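Local coordinates for LAS seventeen-binding protein 3 (PDB 1OOT) that interacts with the yeast protein LAS17, carries an SH3 domain at its C-terminal end, and probably binds actin filaments and phosphatidylinositol lipids, at residues 26-31 against 55-60. Sequence-based numbering, arbitrary orientation.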
loop_
_atom_site.group_PDB
_atom_site.type_symbol
_atom_site.label_atom_id
_atom_site.label_comp_id
_atom_site.label_asym_id
_atom_site.label_seq_id
_atom_site.Cartn_x
_atom_site.Cartn_y
_atom_site.Cartn_z
ATOM N N ASP A 26 -3.405 8.605 -2.549
ATOM C CA ASP A 26 -3.501 7.604 -3.583
ATOM C C ASP A 26 -4.391 6.459 -3.130
ATOM O O ASP A 26 -4.290 5.999 -1.987
ATOM C CB ASP A 26 -2.121 7.020 -3.934
ATOM C CG ASP A 26 -1.251 7.937 -4.775
ATOM O OD1 ASP A 26 -1.725 8.985 -5.312
ATOM O OD2 ASP A 26 -0.010 7.661 -5.002
ATOM N N VAL A 27 -5.127 5.881 -4.068
ATOM C CA VAL A 27 -5.934 4.715 -3.792
ATOM C C VAL A 27 -5.178 3.507 -4.363
ATOM O O VAL A 27 -4.865 3.394 -5.572
ATOM C CB VAL A 27 -7.320 4.823 -4.402
ATOM C CG1 VAL A 27 -8.072 3.508 -4.173
ATOM C CG2 VAL A 27 -8.057 5.997 -3.785
ATOM N N ILE A 28 -4.792 2.632 -3.453
ATOM C CA ILE A 28 -4.028 1.425 -3.763
ATOM C C ILE A 28 -4.966 0.245 -3.899
ATOM O O ILE A 28 -5.884 0.080 -3.105
ATOM C CB ILE A 28 -3.009 1.113 -2.647
ATOM C CG1 ILE A 28 -1.982 2.237 -2.573
ATOM C CG2 ILE A 28 -2.329 -0.258 -2.893
ATOM C CD1 ILE A 28 -1.641 2.688 -1.207
ATOM N N THR A 29 -4.764 -0.568 -4.931
ATOM C CA THR A 29 -5.472 -1.833 -5.104
ATOM C C THR A 29 -4.691 -2.878 -4.301
ATOM O O THR A 29 -3.485 -3.059 -4.514
ATOM C CB THR A 29 -5.461 -2.222 -6.580
ATOM O OG1 THR A 29 -6.145 -1.208 -7.318
ATOM C CG2 THR A 29 -6.160 -3.549 -6.786
ATOM N N ILE A 30 -5.377 -3.541 -3.377
ATOM C CA ILE A 30 -4.774 -4.531 -2.489
ATOM C C ILE A 30 -4.784 -5.877 -3.220
ATOM O O ILE A 30 -5.809 -6.351 -3.731
ATOM C CB ILE A 30 -5.556 -4.627 -1.176
ATOM C CG1 ILE A 30 -5.598 -3.299 -0.432
ATOM C CG2 ILE A 30 -4.988 -5.741 -0.284
ATOM C CD1 ILE A 30 -4.273 -2.640 -0.085
ATOM N N LEU A 31 -3.611 -6.472 -3.313
ATOM C CA LEU A 31 -3.447 -7.786 -3.909
ATOM C C LEU A 31 -3.264 -8.895 -2.880
ATOM O O LEU A 31 -3.620 -10.036 -3.147
ATOM C CB LEU A 31 -2.255 -7.746 -4.812
ATOM C CG LEU A 31 -2.277 -6.723 -5.945
ATOM C CD1 LEU A 31 -0.970 -6.610 -6.668
ATOM C CD2 LEU A 31 -3.467 -6.955 -6.915
ATOM N N ASN A 55 -0.217 0.045 7.763
ATOM C CA ASN A 55 -0.773 1.068 8.650
ATOM C C ASN A 55 -0.918 2.405 7.960
ATOM O O ASN A 55 -1.705 3.249 8.399
ATOM C CB ASN A 55 0.051 1.195 9.939
ATOM C CG ASN A 55 1.519 1.346 9.661
ATOM O OD1 ASN A 55 2.169 0.406 9.161
ATOM N ND2 ASN A 55 2.070 2.516 9.991
ATOM N N TYR A 56 -0.158 2.606 6.875
ATOM C CA TYR A 56 -0.231 3.851 6.121
ATOM C C TYR A 56 -1.505 4.049 5.307
ATOM O O TYR A 56 -1.666 5.109 4.705
ATOM C CB TYR A 56 0.933 3.985 5.186
ATOM C CG TYR A 56 2.310 4.268 5.719
ATOM C CD1 TYR A 56 2.689 3.910 6.951
ATOM C CD2 TYR A 56 3.182 5.034 4.974
ATOM C CE1 TYR A 56 3.989 4.168 7.422
ATOM C CE2 TYR A 56 4.454 5.309 5.421
ATOM C CZ TYR A 56 4.869 4.801 6.615
ATOM O OH TYR A 56 6.123 5.072 7.138
ATOM N N VAL A 57 -2.350 3.023 5.226
ATOM C CA VAL A 57 -3.564 3.100 4.405
ATOM C C VAL A 57 -4.821 2.807 5.191
ATOM O O VAL A 57 -4.744 2.223 6.299
ATOM C CB VAL A 57 -3.490 2.153 3.185
ATOM C CG1 VAL A 57 -2.196 2.376 2.408
ATOM C CG2 VAL A 57 -3.676 0.664 3.580
ATOM N N GLU A 58 -5.953 3.297 4.662
ATOM C CA GLU A 58 -7.256 3.086 5.272
ATOM C C GLU A 58 -8.120 2.358 4.235
ATOM O O GLU A 58 -8.304 2.834 3.146
ATOM C CB GLU A 58 -7.883 4.394 5.657
ATOM C CG GLU A 58 -9.276 4.190 6.289
ATOM C CD GLU A 58 -9.927 5.489 6.714
ATOM O OE1 GLU A 58 -9.249 6.341 7.318
ATOM O OE2 GLU A 58 -11.142 5.657 6.475
ATOM N N LEU A 59 -8.608 1.186 4.578
ATOM C CA LEU A 59 -9.448 0.414 3.668
ATOM C C LEU A 59 -10.723 1.177 3.382
ATOM O O LEU A 59 -11.299 1.791 4.273
ATOM C CB LEU A 59 -9.797 -0.957 4.247
ATOM C CG LEU A 59 -8.623 -1.926 4.206
ATOM C CD1 LEU A 59 -8.941 -3.043 5.221
ATOM C CD2 LEU A 59 -8.446 -2.519 2.922
ATOM N N VAL A 60 -11.094 1.146 2.100
ATOM C CA VAL A 60 -12.330 1.768 1.656
ATOM C C VAL A 60 -13.448 0.755 1.885
ATOM O O VAL A 60 -13.284 -0.451 1.623
ATOM C CB VAL A 60 -12.245 2.118 0.207
ATOM C CG1 VAL A 60 -13.605 2.695 -0.268
ATOM C CG2 VAL A 60 -11.149 3.095 -0.018
ATOM O OXT VAL A 60 -14.516 1.173 2.333
#
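Ile28 and Val57 meet methyl to methyl in the hydrophobic core of the SH3 beta-barrel, Ile28 CD1 lying 3.7 Å from Val57 CG1 in the conformer described; Ile28 and Ile30 each have a second one. The two side chains cross at about a right angle, and their contact is confined to this one pair of methyls. In Val57, CG1 stands anti to the carbonyl carbon (chi1 -52°), and it is this branch that reaches the isoleucine. A second, looser pair follows two residues along each strand, where Ile30 CG1 approaches Leu59 CD2 at 4.5 Å. No hydrogen bond joins the segments: strand 5-8 lies between strands 27-30 and 57-59 in sheet order, and the CA atoms of Ile28 and Val57 are 8.4 Å apart. Beta-branched Ile28, Ile30 and Val57 suit the buried interior, which they fill with methyls needing no polar partner; partly exposed Leu59 reaches Ile30 from the margin with its longer side chain. Phe52 touches Ile28, Ile30 and Val57 alike, and small Ala6 on the intervening strand packs against Val57. Backbone hydrogen bonds to Ala6 and Pro4 hold Ile28 and Ile30 in position, while the carbonyl O of Ile30 also bonds to the hydroxyl OG of Ser3.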